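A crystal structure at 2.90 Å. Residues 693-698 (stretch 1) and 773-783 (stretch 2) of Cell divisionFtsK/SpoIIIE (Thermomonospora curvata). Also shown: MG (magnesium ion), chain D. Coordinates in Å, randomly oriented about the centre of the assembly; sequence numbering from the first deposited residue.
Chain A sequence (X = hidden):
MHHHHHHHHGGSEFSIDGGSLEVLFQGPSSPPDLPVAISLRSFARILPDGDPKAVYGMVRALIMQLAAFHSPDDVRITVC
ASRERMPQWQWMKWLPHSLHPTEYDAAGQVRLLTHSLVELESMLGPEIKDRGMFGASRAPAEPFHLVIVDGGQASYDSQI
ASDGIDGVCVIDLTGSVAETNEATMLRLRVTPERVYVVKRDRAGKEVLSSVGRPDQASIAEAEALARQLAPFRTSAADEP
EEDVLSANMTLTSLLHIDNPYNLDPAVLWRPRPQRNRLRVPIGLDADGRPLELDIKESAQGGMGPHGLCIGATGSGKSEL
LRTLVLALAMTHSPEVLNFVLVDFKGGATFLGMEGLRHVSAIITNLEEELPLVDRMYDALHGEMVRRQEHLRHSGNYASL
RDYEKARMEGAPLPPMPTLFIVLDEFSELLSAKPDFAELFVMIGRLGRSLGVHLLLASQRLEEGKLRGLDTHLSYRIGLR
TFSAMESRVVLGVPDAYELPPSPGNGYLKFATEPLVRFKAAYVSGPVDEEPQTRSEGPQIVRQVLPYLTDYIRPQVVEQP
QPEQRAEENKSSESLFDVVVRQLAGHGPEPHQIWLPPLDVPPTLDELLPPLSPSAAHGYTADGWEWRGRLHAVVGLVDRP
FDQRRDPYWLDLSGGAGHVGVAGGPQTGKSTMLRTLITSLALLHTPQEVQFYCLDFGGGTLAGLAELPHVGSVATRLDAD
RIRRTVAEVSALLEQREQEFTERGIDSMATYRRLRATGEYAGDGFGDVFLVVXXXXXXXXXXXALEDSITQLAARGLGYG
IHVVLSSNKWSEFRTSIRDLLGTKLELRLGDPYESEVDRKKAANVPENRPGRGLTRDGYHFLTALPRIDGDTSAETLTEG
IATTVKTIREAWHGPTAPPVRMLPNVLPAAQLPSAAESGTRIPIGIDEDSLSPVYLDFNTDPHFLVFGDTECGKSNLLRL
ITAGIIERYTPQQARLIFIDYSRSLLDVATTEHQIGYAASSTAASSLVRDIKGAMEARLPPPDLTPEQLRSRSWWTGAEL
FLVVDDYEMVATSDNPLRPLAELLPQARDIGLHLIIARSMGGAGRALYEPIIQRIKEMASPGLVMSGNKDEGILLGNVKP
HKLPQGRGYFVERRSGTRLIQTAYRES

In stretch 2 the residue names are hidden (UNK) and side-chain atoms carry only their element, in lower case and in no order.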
# COMPACT_ATOMS: atom_id res chain seq x y z
N CYS A 693 5.99 8.19 10.29
CA CYS A 693 6.44 7.02 9.55
C CYS A 693 7.64 6.31 10.17
O CYS A 693 8.53 6.94 10.74
CB CYS A 693 6.77 7.41 8.11
SG CYS A 693 5.49 8.39 7.31
N LEU A 694 7.65 4.99 10.03
CA LEU A 694 8.78 4.16 10.40
C LEU A 694 9.28 3.45 9.14
O LEU A 694 8.83 2.36 8.83
CB LEU A 694 8.41 3.14 11.47
CG LEU A 694 8.53 3.53 12.95
CD1 LEU A 694 7.80 4.83 13.25
CD2 LEU A 694 7.99 2.42 13.83
N ASP A 695 10.19 4.09 8.42
CA ASP A 695 10.61 3.57 7.13
C ASP A 695 11.52 2.35 7.29
O ASP A 695 12.72 2.48 7.45
CB ASP A 695 11.32 4.64 6.30
CG ASP A 695 11.30 4.34 4.82
OD1 ASP A 695 11.25 3.14 4.45
OD2 ASP A 695 11.34 5.29 4.02
N PHE A 696 10.92 1.17 7.22
CA PHE A 696 11.68 -0.06 7.31
C PHE A 696 11.70 -0.82 5.98
O PHE A 696 12.07 -1.99 5.93
CB PHE A 696 11.12 -0.96 8.42
CG PHE A 696 11.41 -0.47 9.81
CD1 PHE A 696 12.51 0.35 10.05
CD2 PHE A 696 10.60 -0.82 10.88
CE1 PHE A 696 12.78 0.81 11.33
CE2 PHE A 696 10.88 -0.37 12.15
CZ PHE A 696 11.96 0.44 12.37
N GLY A 697 11.37 -0.14 4.88
CA GLY A 697 11.41 -0.78 3.58
C GLY A 697 11.99 0.05 2.44
O GLY A 697 11.30 0.33 1.47
N GLY A 698 13.26 0.43 2.55
CA GLY A 698 13.94 1.10 1.46
C GLY A 698 14.37 2.53 1.71
O GLY A 698 15.25 3.05 1.01
N UNK A 773 6.81 0.63 7.32
CA UNK A 773 7.09 0.12 5.98
C UNK A 773 7.32 -1.39 5.97
O UNK A 773 6.78 -2.10 5.12
c UNK A 773 8.27 0.86 3.87
o UNK A 773 7.56 0.03 3.27
c UNK A 773 8.30 0.83 5.38
o UNK A 773 8.96 1.72 3.28
N UNK A 774 8.12 -1.89 6.91
CA UNK A 774 8.36 -3.33 7.01
C UNK A 774 8.09 -3.82 8.42
O UNK A 774 8.94 -3.69 9.30
c UNK A 774 9.79 -3.66 6.60
o UNK A 774 9.32 -5.99 6.86
c UNK A 774 10.01 -5.13 6.32
n UNK A 774 10.98 -5.42 5.47
N UNK A 775 6.90 -4.37 8.62
CA UNK A 775 6.47 -4.83 9.93
C UNK A 775 7.39 -5.92 10.49
O UNK A 775 7.59 -6.01 11.70
c UNK A 775 4.00 -4.97 12.23
c UNK A 775 3.83 -3.59 12.38
c UNK A 775 3.28 -3.11 13.55
c UNK A 775 3.61 -5.82 13.28
c UNK A 775 4.42 -7.09 11.63
c UNK A 775 3.07 -5.33 14.47
n UNK A 775 3.88 -7.11 12.90
c UNK A 775 5.04 -5.35 9.86
c UNK A 775 2.91 -3.98 14.58
c UNK A 775 4.51 -5.80 11.18
N UNK A 776 7.94 -6.73 9.60
CA UNK A 776 8.85 -7.80 10.00
C UNK A 776 10.09 -7.22 10.67
O UNK A 776 10.52 -7.70 11.72
c UNK A 776 10.19 -9.82 9.08
c UNK A 776 9.26 -8.65 8.79
c UNK A 776 9.54 -10.80 10.04
c UNK A 776 10.59 -10.51 7.79
N UNK A 777 10.66 -6.18 10.06
CA UNK A 777 11.83 -5.50 10.61
C UNK A 777 11.53 -4.95 12.00
O UNK A 777 12.39 -4.95 12.88
o UNK A 777 12.55 -4.87 8.38
c UNK A 777 13.56 -3.71 10.23
c UNK A 777 12.29 -4.36 9.69
N UNK A 778 10.30 -4.48 12.19
CA UNK A 778 9.89 -3.89 13.46
C UNK A 778 9.82 -4.92 14.58
O UNK A 778 10.33 -4.69 15.67
c UNK A 778 8.53 -3.20 13.31
c UNK A 778 8.79 -1.42 15.05
c UNK A 778 7.98 -2.63 14.62
c UNK A 778 6.52 -2.28 14.47
N UNK A 779 9.19 -6.06 14.30
CA UNK A 779 8.99 -7.09 15.32
C UNK A 779 10.25 -7.93 15.54
O UNK A 779 10.20 -8.97 16.20
n UNK A 779 6.10 -12.61 15.39
c UNK A 779 6.05 -11.75 14.38
c UNK A 779 7.92 -8.63 13.58
n UNK A 779 5.28 -12.00 13.34
n UNK A 779 6.79 -10.64 14.42
c UNK A 779 7.82 -7.99 14.95
c UNK A 779 6.81 -9.64 13.36
N UNK A 780 11.37 -7.47 15.00
CA UNK A 780 12.65 -8.13 15.22
C UNK A 780 13.59 -7.22 16.00
O UNK A 780 14.12 -7.60 17.04
c UNK A 780 13.28 -10.06 11.89
n UNK A 780 12.83 -11.15 11.28
o UNK A 780 14.20 -9.38 11.43
c UNK A 780 12.61 -9.69 13.19
c UNK A 780 13.30 -8.53 13.89
N UNK A 781 13.79 -6.01 15.48
CA UNK A 781 14.69 -5.05 16.11
C UNK A 781 14.02 -4.34 17.28
O UNK A 781 14.69 -3.84 18.18
c UNK A 781 15.76 -4.66 13.85
o UNK A 781 15.50 -5.86 13.62
c UNK A 781 15.16 -4.02 15.08
o UNK A 781 16.49 -3.97 13.10
N UNK A 782 12.69 -4.31 17.27
CA UNK A 782 11.92 -3.64 18.32
C UNK A 782 10.70 -4.46 18.71
O UNK A 782 9.57 -4.07 18.42
c UNK A 782 12.61 -1.39 17.34
c UNK A 782 14.68 0.20 16.37
c UNK A 782 14.40 0.19 17.72
c UNK A 782 13.94 -0.57 15.50
c UNK A 782 12.91 -1.36 15.98
o UNK A 782 15.70 0.98 15.89
c UNK A 782 11.49 -2.25 17.86
c UNK A 782 13.37 -0.60 18.19
N UNK A 783 10.92 -5.60 19.35
CA UNK A 783 9.83 -6.48 19.76
C UNK A 783 8.85 -5.77 20.68
O UNK A 783 7.64 -6.00 20.62
o UNK A 783 9.02 -10.67 22.20
c UNK A 783 9.75 -9.96 21.48
c UNK A 783 9.33 -8.53 21.21
c UNK A 783 10.38 -7.74 20.44
o UNK A 783 10.82 -10.37 20.98
MG MG D . 10.21 -1.26 0.76
O HOH W 1 11.10 -0.55 -0.94

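Position 773 carries two side-chain carbons, the second bearing two oxygens. Its backbone N donates to L694 O, nearly straight at 172°, its CB packs close to the backbone N of F696, and one of its oxygens lies beside D695 OD1. This is D773. The bond from D773 N to L694 O measures 3.1 Å, and this is the one clear hydrogen bond between the stretches. D773 CB lies 3.2 Å from F696 N. The carboxylate is less comfortable: D773 OD2 sits 2.9 Å from D695 OD1, two acceptors of like charge side by side.

Position 774 again has two carbons, but the second carries one oxygen and one nitrogen by the model's assignment, and its CB packs against that of F696: N774. It holds the N-cap position, and its OD1 takes weak bonds from the backbone N of 776, at 3.2 Å, and of 777, at 3.5 Å. While the side-chain end caps the helix, N774 CB lies 3.5 Å from F696 CB, where the CA atoms of the two stretches come nearest.

Position 775 shows one carbon leading into fused five- and six-membered rings, eight carbons and one nitrogen in all. That is W775, buried, its CA-to-CB bond pointing away from stretch 1, which it does not touch.

At 776 there are four carbons forked at the second, the leucine pattern, since isoleucine forks at the first: L776. It does not touch stretch 1.

Position 777 branches at its first carbon into one oxygen and one carbon, and that last carbon stands over one face of the F696 ring, hence T777. The methyl CG2 of T777 is 4.2 Å from the centroid of the F696 ring and 23° off the normal, a CH-pi contact.

Position 778 has four carbons forked at the second, one of them at the edge of the F696 ring, near its plane, and also close to L694, so L778. L778 CD1 reaches F696 CE2 at 3.7 Å and approaches L694 CD2 at 4.1 Å.

Three carbons, a nitrogen, then a carbon with two more nitrogens mark 779 as R779, which is out of reach of stretch 1. Position 780, three carbons with one oxygen and one nitrogen on the third, is Q780, exposed and likewise remote. At 781 two carbons end in two oxygens: D781, whose CA-to-CB bond points toward stretch 1 without making contact.

Position 782 has one carbon and a six-carbon ring bearing an oxygen, the ring meeting that of F696, so Y782. Y782 CE2 meets F696 CZ at 3.8 Å, just where the chain leaves helical geometry. Position 783, three carbons with two oxygens on the third, is E783, exposed and far from the contact.

The contact works through one aromatic residue, F696, met from the N-cap at N774, by T777 and L778 in the helix, and by Y782 just after it. F696 has the largest covered area, with T777 over a face, L778 at the edge and Y782 beyond the tip of the ring. The hydrogen bond from D773 to L694 ties the backbones just before the helix begins. Farther along stretch 1, G697 O binds MG at 2.1 Å. A CB on G697 would fall 2.7 Å from D773 OD1 and 2.5 Å from MG, so the bare backbone leaves room for both carboxylate and metal.

Stretch 2 773-783: DNWLTLRQDYE
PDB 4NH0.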